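Local coordinates for protein ribonucleoside-diphosphate reductase subunit beta (Bacillus halodurans C-125, PDB 2RCC) that probably provides the precursors for DNA synthesis as the small subunit of an iron-dependent class I enzyme that reduces ribonucleoside diphosphates to deoxyribonucleotides, at residues A[44-48]-A[111-115]; A[182-187]-A[223-228]; A[194-198]-A[213-217]; A[228-232]-A[295-299]; A[254-259]-A[300-304]. All blocks are in the same frame, centred on the assembly; numbering follows the deposited sequence.

Contact 1 of 5, residues A[44-48]-A[111-115]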
# COMPACT_ATOMS: atom_id res chain seq x y z
N LEU A 44 -1.79 -8.37 12.69
CA LEU A 44 -1.19 -8.66 11.38
C LEU A 44 -0.45 -7.44 10.81
O LEU A 44 0.69 -7.54 10.36
CB LEU A 44 -2.27 -9.17 10.41
CG LEU A 44 -1.84 -9.48 8.98
CD1 LEU A 44 -0.64 -10.44 8.92
CD2 LEU A 44 -3.04 -10.02 8.28
N TYR A 45 -1.08 -6.27 10.84
CA TYR A 45 -0.41 -5.06 10.43
C TYR A 45 0.92 -4.86 11.14
O TYR A 45 1.96 -4.62 10.50
CB TYR A 45 -1.32 -3.82 10.64
CG TYR A 45 -0.58 -2.51 10.54
CD1 TYR A 45 -0.31 -1.91 9.31
CD2 TYR A 45 -0.10 -1.89 11.67
CE1 TYR A 45 0.38 -0.72 9.25
CE2 TYR A 45 0.60 -0.76 11.59
CZ TYR A 45 0.83 -0.15 10.39
OH TYR A 45 1.54 1.03 10.42
N LYS A 46 0.90 -5.02 12.45
CA LYS A 46 2.09 -4.84 13.31
C LYS A 46 3.21 -5.83 12.94
O LYS A 46 4.38 -5.45 12.93
CB LYS A 46 1.73 -4.99 14.79
CG LYS A 46 0.89 -3.86 15.34
CD LYS A 46 0.38 -4.17 16.75
CE LYS A 46 -0.44 -2.99 17.30
NZ LYS A 46 -1.00 -3.23 18.67
N ASN A 47 2.84 -7.07 12.62
CA ASN A 47 3.83 -8.07 12.23
C ASN A 47 4.41 -7.73 10.86
O ASN A 47 5.62 -7.85 10.67
CB ASN A 47 3.25 -9.50 12.27
CG ASN A 47 2.98 -10.01 13.69
OD1 ASN A 47 3.72 -9.71 14.63
ND2 ASN A 47 1.95 -10.82 13.83
N MSE A 48 3.59 -7.27 9.93
CA MSE A 48 4.09 -6.87 8.62
C MSE A 48 5.08 -5.68 8.72
O MSE A 48 6.14 -5.70 8.09
CB MSE A 48 2.95 -6.52 7.69
CG MSE A 48 2.13 -7.71 7.34
SE MSE A 48 0.64 -7.26 6.16
CE MSE A 48 1.51 -7.38 4.53
N LEU A 111 -4.59 -3.09 4.58
CA LEU A 111 -3.66 -4.23 4.49
C LEU A 111 -3.37 -4.58 3.02
O LEU A 111 -2.27 -4.95 2.68
CB LEU A 111 -4.15 -5.41 5.33
CG LEU A 111 -4.15 -5.30 6.86
CD1 LEU A 111 -5.01 -6.45 7.45
CD2 LEU A 111 -2.69 -5.27 7.37
N MSE A 112 -4.35 -4.40 2.15
CA MSE A 112 -4.12 -4.61 0.71
C MSE A 112 -3.13 -3.58 0.16
O MSE A 112 -2.31 -3.92 -0.68
CB MSE A 112 -5.42 -4.62 -0.08
CG MSE A 112 -6.35 -5.78 0.19
SE MSE A 112 -5.56 -7.53 -0.02
CE MSE A 112 -5.17 -7.53 -1.95
N SER A 113 -3.16 -2.35 0.69
CA SER A 113 -2.18 -1.34 0.33
C SER A 113 -0.76 -1.78 0.76
O SER A 113 0.18 -1.66 -0.01
CB SER A 113 -2.56 0.03 0.92
OG SER A 113 -1.55 0.98 0.72
N VAL A 114 -0.63 -2.27 1.99
CA VAL A 114 0.64 -2.77 2.50
C VAL A 114 1.09 -3.95 1.61
O VAL A 114 2.23 -3.97 1.20
CB VAL A 114 0.56 -3.20 4.00
CG1 VAL A 114 1.90 -3.82 4.45
CG2 VAL A 114 0.10 -2.04 4.89
N LEU A 115 0.19 -4.84 1.20
CA LEU A 115 0.56 -5.99 0.33
C LEU A 115 1.09 -5.53 -1.02
O LEU A 115 2.06 -6.08 -1.55
CB LEU A 115 -0.63 -6.97 0.03
CG LEU A 115 -0.73 -8.20 0.91
CD1 LEU A 115 -0.99 -7.81 2.35
CD2 LEU A 115 -1.78 -9.21 0.44
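Tyr45 and Leu111 bring two helices to their nearest backbone approach here, with the CA atoms of Tyr45 and Leu111 6.8 Å apart. The segments 44-48 and 111-115 run nearly parallel, at 20°, yet their axes stay 11.1 Å apart, so side chains must fill the interval, and all of those that touch are apolar or present carbon. Met48, built as selenomethionine, has the most surface buried here. Its chain is straight to the selenium and then bends (chi3 86°), which turns the terminal methyl onto the opposing helix: Met48 CE rests on Val114 CG1 at 3.6 Å and presses on Leu115 CD1 so closely that the exact separation is doubtful. Met48 SE is 4.1 Å from Leu111 CD2. That same methyl of Leu111 packs on the root of Tyr45, with Leu111 CD2 3.8 Å from Tyr45 CB, while its sister CD1 meets Leu44 CD2. Val114 CG2 comes only to the rim of the Tyr45 ring, near its plane. The phenol oxygen is engaged elsewhere, by Gln124 of the second subunit, and Val114 also packs on Val120 of that subunit. The case illustrates how a short helix is sealed onto a long one in the ferritin-like helical fold of ribonucleotide reductase small subunits: Met48 and Leu115 also touch His223, a probable ligand of the second iron, so this apolar layer adjoins the probable metal site.

Contact 2 of 5, residues A[182-187]-A[223-228]; sequences DVILEG and HVYLFT
Glu186 faces His223, and Asp182 faces Phe227, across two antiparallel helices of the ferritin-like four-helix bundle, the scaffold on which this family builds its di-iron centre. Both Glu186 and His223 probably bind the second iron. The polar part is a single histidine-carboxylate link. His223 ND1 donates to Glu186 OE1 at 3.0 Å, with an N-H...O angle of 140°, and a weak second bond goes to OE2, so the carboxylate straddles one N-H. Its plane stands almost upright to the imidazole, 84° apart, and the donor meets OE1 from above the carboxylate plane. A bend at chi2 of Glu186 (-104°) swings the carboxylate round to this position. Gln118 holds the other ring nitrogen, NE2, and Glu119, another probable iron ligand, lies beside Glu186.

The aromatic part centres on Phe227. Asp182 CB sits squarely over one face of its ring, a CH-pi contact of 3.7 Å to the centroid, while Tyr163 takes Asp182 OD1. Glu186 OE2 lies at the ring edge, in its plane, as befits an oxygen meeting aromatic hydrogens.

Purely apolar contacts close the remainder. Val224 CG2 packs on Gly187 CA at 3.7 Å, a close approach that the absence of a side chain there probably helps. Val183 CG2 fits between two residues of the other helix, 3.6 Å from Phe227 CB and 3.7 Å from Thr228 CG2.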
# COMPACT_ATOMS: atom_id res chain seq x y z
N ASP A 182 -5.57 -16.17 -5.26
CA ASP A 182 -4.56 -15.37 -4.49
C ASP A 182 -3.68 -16.25 -3.54
O ASP A 182 -2.47 -16.03 -3.41
CB ASP A 182 -5.19 -14.27 -3.63
CG ASP A 182 -5.87 -13.15 -4.42
OD1 ASP A 182 -5.60 -12.94 -5.61
OD2 ASP A 182 -6.73 -12.43 -3.79
N VAL A 183 -4.32 -17.17 -2.84
CA VAL A 183 -3.63 -18.14 -1.97
C VAL A 183 -2.65 -18.98 -2.81
O VAL A 183 -1.52 -19.17 -2.41
CB VAL A 183 -4.65 -19.03 -1.18
CG1 VAL A 183 -3.98 -20.28 -0.58
CG2 VAL A 183 -5.37 -18.20 -0.08
N ILE A 184 -3.10 -19.48 -3.96
CA ILE A 184 -2.23 -20.23 -4.88
C ILE A 184 -1.06 -19.42 -5.39
O ILE A 184 0.07 -19.91 -5.33
CB ILE A 184 -3.03 -20.79 -6.10
CG1 ILE A 184 -3.94 -21.94 -5.64
CG2 ILE A 184 -2.09 -21.24 -7.18
CD1 ILE A 184 -5.16 -22.18 -6.52
N LEU A 185 -1.29 -18.17 -5.82
CA LEU A 185 -0.23 -17.35 -6.38
C LEU A 185 0.85 -16.99 -5.37
O LEU A 185 2.01 -16.90 -5.75
CB LEU A 185 -0.73 -16.02 -6.99
CG LEU A 185 -1.54 -16.03 -8.29
CD1 LEU A 185 -1.67 -14.59 -8.79
CD2 LEU A 185 -0.91 -16.86 -9.34
N GLU A 186 0.47 -16.80 -4.11
CA GLU A 186 1.41 -16.47 -3.00
C GLU A 186 1.85 -17.67 -2.19
O GLU A 186 2.86 -17.62 -1.50
CB GLU A 186 0.69 -15.59 -2.00
CG GLU A 186 0.13 -14.32 -2.58
CD GLU A 186 0.90 -13.04 -2.27
OE1 GLU A 186 2.06 -13.08 -1.83
OE2 GLU A 186 0.27 -11.97 -2.47
N GLY A 187 1.06 -18.74 -2.21
CA GLY A 187 1.32 -19.90 -1.37
C GLY A 187 1.76 -21.17 -2.03
O GLY A 187 2.01 -22.15 -1.34
N HIS A 223 0.70 -12.92 3.80
CA HIS A 223 -0.29 -12.64 2.76
C HIS A 223 -1.26 -13.82 2.71
O HIS A 223 -2.49 -13.61 2.71
CB HIS A 223 0.35 -12.42 1.39
CG HIS A 223 1.29 -11.26 1.30
ND1 HIS A 223 1.85 -10.86 0.11
CD2 HIS A 223 1.77 -10.40 2.23
CE1 HIS A 223 2.67 -9.83 0.31
NE2 HIS A 223 2.63 -9.54 1.59
N VAL A 224 -0.73 -15.06 2.70
CA VAL A 224 -1.58 -16.27 2.72
C VAL A 224 -2.46 -16.31 3.98
O VAL A 224 -3.60 -16.67 3.91
CB VAL A 224 -0.75 -17.59 2.65
CG1 VAL A 224 -1.65 -18.80 2.84
CG2 VAL A 224 0.00 -17.68 1.32
N TYR A 225 -1.90 -15.94 5.14
CA TYR A 225 -2.66 -15.86 6.37
C TYR A 225 -3.85 -14.88 6.19
O TYR A 225 -4.98 -15.23 6.54
CB TYR A 225 -1.74 -15.45 7.54
CG TYR A 225 -2.41 -15.15 8.84
CD1 TYR A 225 -2.75 -16.16 9.74
CD2 TYR A 225 -2.67 -13.84 9.21
CE1 TYR A 225 -3.37 -15.86 10.94
CE2 TYR A 225 -3.29 -13.55 10.38
CZ TYR A 225 -3.63 -14.55 11.24
OH TYR A 225 -4.21 -14.17 12.41
N LEU A 226 -3.61 -13.72 5.59
CA LEU A 226 -4.67 -12.75 5.33
C LEU A 226 -5.75 -13.35 4.42
O LEU A 226 -6.96 -13.30 4.73
CB LEU A 226 -4.11 -11.49 4.68
CG LEU A 226 -5.11 -10.39 4.28
CD1 LEU A 226 -5.96 -9.95 5.45
CD2 LEU A 226 -4.39 -9.24 3.62
N PHE A 227 -5.32 -13.87 3.29
CA PHE A 227 -6.29 -14.45 2.33
C PHE A 227 -7.09 -15.64 2.88
O PHE A 227 -8.28 -15.77 2.60
CB PHE A 227 -5.60 -14.83 1.02
CG PHE A 227 -4.96 -13.66 0.29
CD1 PHE A 227 -5.70 -12.52 -0.00
CD2 PHE A 227 -3.64 -13.77 -0.21
CE1 PHE A 227 -5.11 -11.47 -0.71
CE2 PHE A 227 -3.06 -12.73 -0.91
CZ PHE A 227 -3.78 -11.58 -1.15
N THR A 228 -6.44 -16.53 3.62
CA THR A 228 -7.16 -17.68 4.20
C THR A 228 -8.15 -17.26 5.30
O THR A 228 -9.23 -17.85 5.44
CB THR A 228 -6.19 -18.82 4.64
OG1 THR A 228 -5.33 -18.38 5.68
CG2 THR A 228 -5.35 -19.29 3.50

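Contact 3 of 5, residues A[194-198]-A[213-217]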
# COMPACT_ATOMS: atom_id res chain seq x y z
N PHE A 194 11.72 -21.19 -5.54
CA PHE A 194 12.32 -20.74 -4.28
C PHE A 194 13.18 -21.83 -3.68
O PHE A 194 14.29 -21.56 -3.23
CB PHE A 194 11.28 -20.28 -3.28
CG PHE A 194 10.37 -19.15 -3.78
CD1 PHE A 194 10.85 -18.12 -4.62
CD2 PHE A 194 9.05 -19.10 -3.38
CE1 PHE A 194 10.03 -17.10 -5.05
CE2 PHE A 194 8.20 -18.05 -3.82
CZ PHE A 194 8.69 -17.06 -4.65
N ALA A 195 12.71 -23.06 -3.71
CA ALA A 195 13.50 -24.21 -3.23
C ALA A 195 14.84 -24.33 -3.94
O ALA A 195 15.83 -24.72 -3.30
CB ALA A 195 12.69 -25.52 -3.38
N PHE A 196 14.88 -24.02 -5.24
CA PHE A 196 16.13 -24.01 -6.02
C PHE A 196 17.16 -23.07 -5.36
O PHE A 196 18.31 -23.42 -5.18
CB PHE A 196 15.88 -23.66 -7.50
CG PHE A 196 17.13 -23.33 -8.28
CD1 PHE A 196 17.85 -24.32 -8.92
CD2 PHE A 196 17.60 -22.03 -8.38
CE1 PHE A 196 18.99 -24.02 -9.63
CE2 PHE A 196 18.78 -21.73 -9.06
CZ PHE A 196 19.45 -22.72 -9.69
N PHE A 197 16.72 -21.87 -4.99
CA PHE A 197 17.59 -20.92 -4.35
C PHE A 197 18.05 -21.42 -2.98
O PHE A 197 19.24 -21.31 -2.65
CB PHE A 197 16.93 -19.53 -4.28
CG PHE A 197 16.65 -18.95 -5.63
CD1 PHE A 197 17.69 -18.63 -6.48
CD2 PHE A 197 15.37 -18.75 -6.07
CE1 PHE A 197 17.45 -18.10 -7.72
CE2 PHE A 197 15.13 -18.21 -7.32
CZ PHE A 197 16.17 -17.90 -8.13
N TYR A 198 17.13 -22.00 -2.20
CA TYR A 198 17.51 -22.53 -0.88
C TYR A 198 18.45 -23.72 -1.00
O TYR A 198 19.31 -23.91 -0.13
CB TYR A 198 16.27 -22.93 -0.06
CG TYR A 198 15.26 -21.82 0.20
CD1 TYR A 198 15.66 -20.51 0.48
CD2 TYR A 198 13.90 -22.11 0.21
CE1 TYR A 198 14.71 -19.52 0.73
CE2 TYR A 198 12.96 -21.14 0.45
CZ TYR A 198 13.38 -19.85 0.72
OH TYR A 198 12.42 -18.92 0.96
N ILE A 213 15.13 -14.07 -1.10
CA ILE A 213 14.04 -15.01 -1.40
C ILE A 213 13.28 -15.39 -0.12
O ILE A 213 12.05 -15.45 -0.12
CB ILE A 213 14.55 -16.31 -2.09
CG1 ILE A 213 15.13 -16.03 -3.48
CG2 ILE A 213 13.44 -17.35 -2.22
CD1 ILE A 213 14.13 -15.55 -4.53
N ASN A 214 14.01 -15.63 0.95
CA ASN A 214 13.43 -15.99 2.22
C ASN A 214 12.64 -14.83 2.83
O ASN A 214 11.59 -15.06 3.40
CB ASN A 214 14.51 -16.48 3.16
CG ASN A 214 13.96 -17.28 4.33
OD1 ASN A 214 14.24 -16.96 5.48
ND2 ASN A 214 13.14 -18.30 4.05
N TYR A 215 13.14 -13.59 2.70
CA TYR A 215 12.35 -12.41 3.13
C TYR A 215 11.06 -12.31 2.32
O TYR A 215 10.00 -12.05 2.91
CB TYR A 215 13.13 -11.14 3.03
CG TYR A 215 14.35 -11.02 3.96
CD1 TYR A 215 14.54 -11.87 5.06
CD2 TYR A 215 15.26 -10.01 3.76
CE1 TYR A 215 15.65 -11.70 5.89
CE2 TYR A 215 16.34 -9.84 4.59
CZ TYR A 215 16.52 -10.68 5.65
OH TYR A 215 17.61 -10.50 6.49
N ILE A 216 11.17 -12.49 1.00
CA ILE A 216 9.98 -12.51 0.14
C ILE A 216 8.98 -13.60 0.56
O ILE A 216 7.78 -13.34 0.74
CB ILE A 216 10.33 -12.70 -1.36
CG1 ILE A 216 11.10 -11.49 -1.91
CG2 ILE A 216 9.04 -13.00 -2.21
CD1 ILE A 216 11.82 -11.68 -3.27
N ASN A 217 9.51 -14.81 0.77
CA ASN A 217 8.71 -15.98 1.13
C ASN A 217 8.04 -15.77 2.52
O ASN A 217 6.89 -16.18 2.71
CB ASN A 217 9.62 -17.23 1.06
CG ASN A 217 8.89 -18.55 0.79
OD1 ASN A 217 7.71 -18.61 0.46
ND2 ASN A 217 9.66 -19.63 0.88
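Ile213 forms the tight half of this contact, driven between three aromatic residues of helix 191-202. Each of its branches has a separate task. Ile213 CG2, placed opposite the backbone N by the first torsion (CG1 at chi1 -66°), settles against Phe194, 3.6 Å from Phe194 CD1. The other branch runs to Phe197, whose CD2 lies 3.8 Å from Ile213 CD1 and equally near Ile213 CG1. Ile213 CG2 also reaches the phenol end of Tyr198, at 3.9 Å from Tyr198 CZ and slightly nearer to Tyr198 OH, so that one methyl bridges two aromatic side chains. This side is mostly carbon against carbon, and the buried faces continue into the protein: Phe194 and Ile213 both touch Tyr126, the probable active-site tyrosine, and Phe194 packs on Glu220, a probable iron ligand.

In the ferritin-like fold of this family, such a hydrophobic setting surrounds the tyrosine next to the di-iron centre. Here segments 194-198 and 213-217 run at 140° to each other, roughly antiparallel, and the helices that carry them follow one another in the chain.

Toward solvent the character changes to polar and sparser. Tyr198, partly exposed, extends its hydroxyl across to the asparagines of helix 207-237. Asn214 ND2 donates to Tyr198 OH at 3.2 Å in an almost perfectly straight bond, 177°, with the oxygen lying in the amide plane. The amide stands nearly upright to the phenol ring, so ring and amide do not stack. Asn217 lies near the same hydroxyl, and Trp312 also packs on Tyr198.

Contact 4 of 5, residues A[228-232]-A[295-299]; sequences TNIFK and QLGME
Leu296 and Phe231 supply most of the apolar surface here, with Gln295 and Thr228 close behind. Leu296 CD2 lies over one face of the Phe231 ring, displaced from the centre: the centroid is 3.9 Å away and 27° off the normal, a CH-pi contact whose nearest ring atom is CG. The phenyl group reaches this spot because Phe231 CG is trans to the backbone N (chi1 -178°). Leu296 O comes to 3.4 Å from Phe231 CE1. Met298, a selenomethionine, brings its CE to the ring edge in one of its two conformers, 4.0 Å from Phe231 CZ. Beyond the pair, Val250 of helix 244-268 touches Phe231, Leu296 and Met298 alike.

Helix 278-295 ends at Gln295, and Gly297 with its positive phi completes a Schellman motif, in which the chain turns out of the helix and into the following loop. Gln295 contributes its backbone carbonyl as well as its side-chain CB, which touches Thr228 CG2. Gln295 O accepts a bond from Lys232 NZ at 2.8 Å, with the donor tilted from the carbonyl plane, and a lysine beside a helix C-terminus would probably be favoured by the helix dipole. The side-chain amide oxygen of Gln295 is held instead by Arg292. Thr228 covers the same turn from one turn before Lys232 on helix 207-237: Thr228 CB sits 3.5 Å from Gln295 O, and Thr228 CG2 touches Leu296 CD2 at 3.8 Å.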
# COMPACT_ATOMS: atom_id res chain seq x y z
N THR A 228 -6.44 -16.53 3.62
CA THR A 228 -7.16 -17.68 4.20
C THR A 228 -8.15 -17.26 5.30
O THR A 228 -9.23 -17.85 5.44
CB THR A 228 -6.19 -18.82 4.64
OG1 THR A 228 -5.33 -18.38 5.68
CG2 THR A 228 -5.35 -19.29 3.50
N ASN A 229 -7.80 -16.22 6.06
CA ASN A 229 -8.70 -15.65 7.04
C ASN A 229 -9.92 -15.05 6.34
O ASN A 229 -11.05 -15.31 6.76
CB ASN A 229 -8.03 -14.57 7.89
CG ASN A 229 -7.19 -15.11 9.05
OD1 ASN A 229 -7.12 -16.29 9.29
ND2 ASN A 229 -6.58 -14.22 9.79
N ILE A 230 -9.71 -14.30 5.26
CA ILE A 230 -10.83 -13.72 4.49
C ILE A 230 -11.72 -14.81 3.95
O ILE A 230 -12.96 -14.68 4.02
CB ILE A 230 -10.34 -12.79 3.32
CG1 ILE A 230 -9.70 -11.55 3.88
CG2 ILE A 230 -11.53 -12.40 2.40
CD1 ILE A 230 -8.85 -10.80 2.85
N PHE A 231 -11.11 -15.90 3.45
CA PHE A 231 -11.86 -17.04 2.95
C PHE A 231 -12.80 -17.60 4.03
O PHE A 231 -14.01 -17.80 3.78
CB PHE A 231 -10.90 -18.14 2.44
CG PHE A 231 -11.60 -19.34 1.86
CD1 PHE A 231 -11.96 -20.43 2.68
CD2 PHE A 231 -11.89 -19.41 0.51
CE1 PHE A 231 -12.62 -21.54 2.16
CE2 PHE A 231 -12.54 -20.53 -0.02
CZ PHE A 231 -12.90 -21.59 0.81
N LYS A 232 -12.24 -17.87 5.20
CA LYS A 232 -13.04 -18.43 6.30
C LYS A 232 -14.15 -17.49 6.79
O LYS A 232 -15.23 -17.93 7.11
CB LYS A 232 -12.16 -18.78 7.48
CG LYS A 232 -11.28 -19.97 7.26
CD LYS A 232 -10.19 -19.97 8.32
CE LYS A 232 -9.30 -21.12 8.20
NZ LYS A 232 -7.92 -20.71 8.65
N GLN A 295 -5.19 -24.84 5.64
CA GLN A 295 -5.30 -23.41 6.02
C GLN A 295 -6.62 -22.78 5.61
O GLN A 295 -7.07 -21.84 6.26
CB GLN A 295 -4.13 -22.61 5.45
CG GLN A 295 -2.82 -22.92 6.16
CD GLN A 295 -1.61 -22.33 5.46
OE1 GLN A 295 -1.66 -21.97 4.26
NE2 GLN A 295 -0.50 -22.25 6.18
N LEU A 296 -7.22 -23.27 4.53
CA LEU A 296 -8.56 -22.84 4.10
C LEU A 296 -9.74 -23.57 4.83
O LEU A 296 -10.91 -23.28 4.57
CB LEU A 296 -8.69 -23.03 2.59
CG LEU A 296 -7.83 -22.12 1.70
CD1 LEU A 296 -7.66 -22.65 0.26
CD2 LEU A 296 -8.41 -20.75 1.68
N GLY A 297 -9.42 -24.50 5.73
CA GLY A 297 -10.40 -25.30 6.44
C GLY A 297 -11.00 -26.35 5.53
O GLY A 297 -12.08 -26.87 5.84
N MSE A 298 -10.27 -26.72 4.46
CA MSE A 298 -10.70 -27.70 3.45
C MSE A 298 -10.01 -29.02 3.59
O MSE A 298 -9.04 -29.13 4.32
CB MSE A 298 -10.44 -27.12 2.05
CG MSE A 298 -11.33 -25.95 1.75
SE MSE A 298 -13.05 -26.75 1.67
CE MSE A 298 -14.18 -25.18 1.89
N GLU A 299 -10.50 -30.04 2.89
CA GLU A 299 -9.90 -31.39 2.94
C GLU A 299 -8.67 -31.46 2.01
O GLU A 299 -8.66 -30.83 0.95
CB GLU A 299 -10.92 -32.50 2.58

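Contact 5 of 5, residues A[254-259]-A[300-304]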
# COMPACT_ATOMS: atom_id res chain seq x y z
N LEU A 254 -6.58 -26.34 -6.38
CA LEU A 254 -5.27 -26.68 -5.80
C LEU A 254 -4.56 -27.80 -6.55
O LEU A 254 -3.36 -27.72 -6.77
CB LEU A 254 -5.40 -27.07 -4.32
CG LEU A 254 -5.71 -25.92 -3.35
CD1 LEU A 254 -6.07 -26.49 -2.00
CD2 LEU A 254 -4.56 -24.93 -3.27
N MSE A 255 -5.29 -28.83 -6.98
CA MSE A 255 -4.68 -29.93 -7.75
C MSE A 255 -4.19 -29.48 -9.11
O MSE A 255 -3.11 -29.89 -9.54
CB MSE A 255 -5.64 -31.10 -7.93
CG MSE A 255 -6.00 -31.81 -6.64
SE MSE A 255 -7.39 -33.17 -6.82
CE MSE A 255 -8.41 -32.64 -8.37
N LYS A 256 -4.97 -28.65 -9.80
CA LYS A 256 -4.56 -28.11 -11.12
C LYS A 256 -3.34 -27.23 -10.97
O LYS A 256 -2.41 -27.30 -11.79
CB LYS A 256 -5.71 -27.32 -11.76
CG LYS A 256 -5.44 -26.85 -13.18
N ALA A 257 -3.35 -26.40 -9.92
CA ALA A 257 -2.24 -25.55 -9.60
C ALA A 257 -0.96 -26.35 -9.23
O ALA A 257 0.12 -26.00 -9.68
CB ALA A 257 -2.65 -24.61 -8.48
N ALA A 258 -1.10 -27.39 -8.42
CA ALA A 258 0.01 -28.31 -8.07
C ALA A 258 0.59 -28.97 -9.34
O ALA A 258 1.80 -29.05 -9.49
CB ALA A 258 -0.47 -29.37 -7.11
N ASP A 259 -0.27 -29.44 -10.23
CA ASP A 259 0.15 -30.01 -11.51
C ASP A 259 0.91 -29.01 -12.37
O ASP A 259 1.93 -29.36 -12.97
CB ASP A 259 -1.05 -30.55 -12.31
CG ASP A 259 -1.67 -31.80 -11.71
OD1 ASP A 259 -1.06 -32.43 -10.85
OD2 ASP A 259 -2.82 -32.14 -12.12
N LYS A 300 -7.66 -32.22 2.43
CA LYS A 300 -6.41 -32.36 1.69
C LYS A 300 -6.62 -33.02 0.33
O LYS A 300 -7.17 -34.11 0.30
CB LYS A 300 -5.42 -33.22 2.48
CG LYS A 300 -4.93 -32.61 3.75
CD LYS A 300 -3.92 -33.49 4.41
CE LYS A 300 -3.33 -32.83 5.66
NZ LYS A 300 -2.41 -33.71 6.41
N PRO A 301 -6.20 -32.38 -0.79
CA PRO A 301 -6.34 -33.11 -2.08
C PRO A 301 -5.50 -34.39 -2.19
O PRO A 301 -5.89 -35.31 -2.92
CB PRO A 301 -5.89 -32.08 -3.12
CG PRO A 301 -5.22 -30.97 -2.37
CD PRO A 301 -5.66 -31.02 -0.97
N TYR A 302 -4.38 -34.48 -1.45
CA TYR A 302 -3.46 -35.61 -1.50
C TYR A 302 -3.29 -36.19 -0.09
O TYR A 302 -2.19 -36.17 0.47
CB TYR A 302 -2.09 -35.19 -2.07
CG TYR A 302 -2.20 -34.46 -3.39
CD1 TYR A 302 -2.57 -35.14 -4.55
CD2 TYR A 302 -1.96 -33.08 -3.48
CE1 TYR A 302 -2.69 -34.47 -5.76
CE2 TYR A 302 -2.07 -32.40 -4.70
CZ TYR A 302 -2.43 -33.11 -5.83
OH TYR A 302 -2.55 -32.48 -7.04
N PRO A 303 -4.37 -36.81 0.46
CA PRO A 303 -4.30 -37.34 1.83
C PRO A 303 -3.16 -38.31 2.07
O PRO A 303 -2.67 -38.36 3.18
CB PRO A 303 -5.66 -38.00 2.04
CG PRO A 303 -6.19 -38.24 0.69
CD PRO A 303 -5.65 -37.14 -0.18
N GLU A 304 -2.74 -39.05 1.04
CA GLU A 304 -1.59 -39.94 1.17
C GLU A 304 -0.29 -39.21 1.51
O GLU A 304 0.56 -39.78 2.17
CB GLU A 304 -1.39 -40.83 -0.08
CG GLU A 304 -0.79 -40.19 -1.36
CD GLU A 304 -1.74 -39.29 -2.15
OE1 GLU A 304 -2.81 -38.91 -1.64
OE2 GLU A 304 -1.41 -38.97 -3.31
O HOH W 1 -3.26 -33.72 -9.12
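The irregular segment 300-304 passes beside the helical segment 254-259, coming closest in the backbone where Met255 CA and Pro301 CA are 6.7 Å apart. Pro301 makes the closest carbon contact: Pro301 CB lies 3.5 Å from CG of Met255, a selenomethionine, and the two side chains run past each other in opposite senses. The ring of Pro301 extends the contact to Leu254, at a looser distance.

Tyr302 extends its ring toward Met255 and Ala258. With CG on the backbone-N side (chi1 -51°), the side chain sets its hydroxyl against the helix backbone, and Tyr302 OH is 3.4 Å from Met255 CA. Tyr302 OH is also 3.7 Å from Ala258 CB, and Tyr302 CZ faces Met255 CG. Pro301 CB covers one ring face from within its own segment. Helix 278-295 also meets this loop: Asn290 ND2 bonds Tyr302 O, and Asn290 packs on Pro301.

No direct hydrogen bond joins the segments. A water molecule does so instead, lying in the plane of the Tyr302 ring at its edge. It donates to Asp259 OD1 at 3.1 Å and also bonds Tyr302 OH, at a length so short that its value is doubtful. The chemistry therefore implies a loop fastened to the helix by apolar contacts plus a water bridge at the margin, where the hydroxyl reaches an exposed carboxylate without touching it.

Overall arrangement
Compared side by side, the five contacts trace a gradient from core to surface. Contacts 1 and 2 are buried and touch, Leu115 and Met48 packing on His223; contact 1 is wholly apolar, whereas contact 2 adds the carboxylate and imidazole of the probable metal site. Helix 207-237 is the common element, serving contacts 2, 3 and 4, and contacts 2 and 4 share Thr228. Contact 3 is partly buried and mixes aromatic packing with an amide at its rim. Contacts 4 and 5, whose segments adjoin between residues 299 and 300, replace helix pairing by helix against loop, using a lysine-carbonyl bond in one and water in the other.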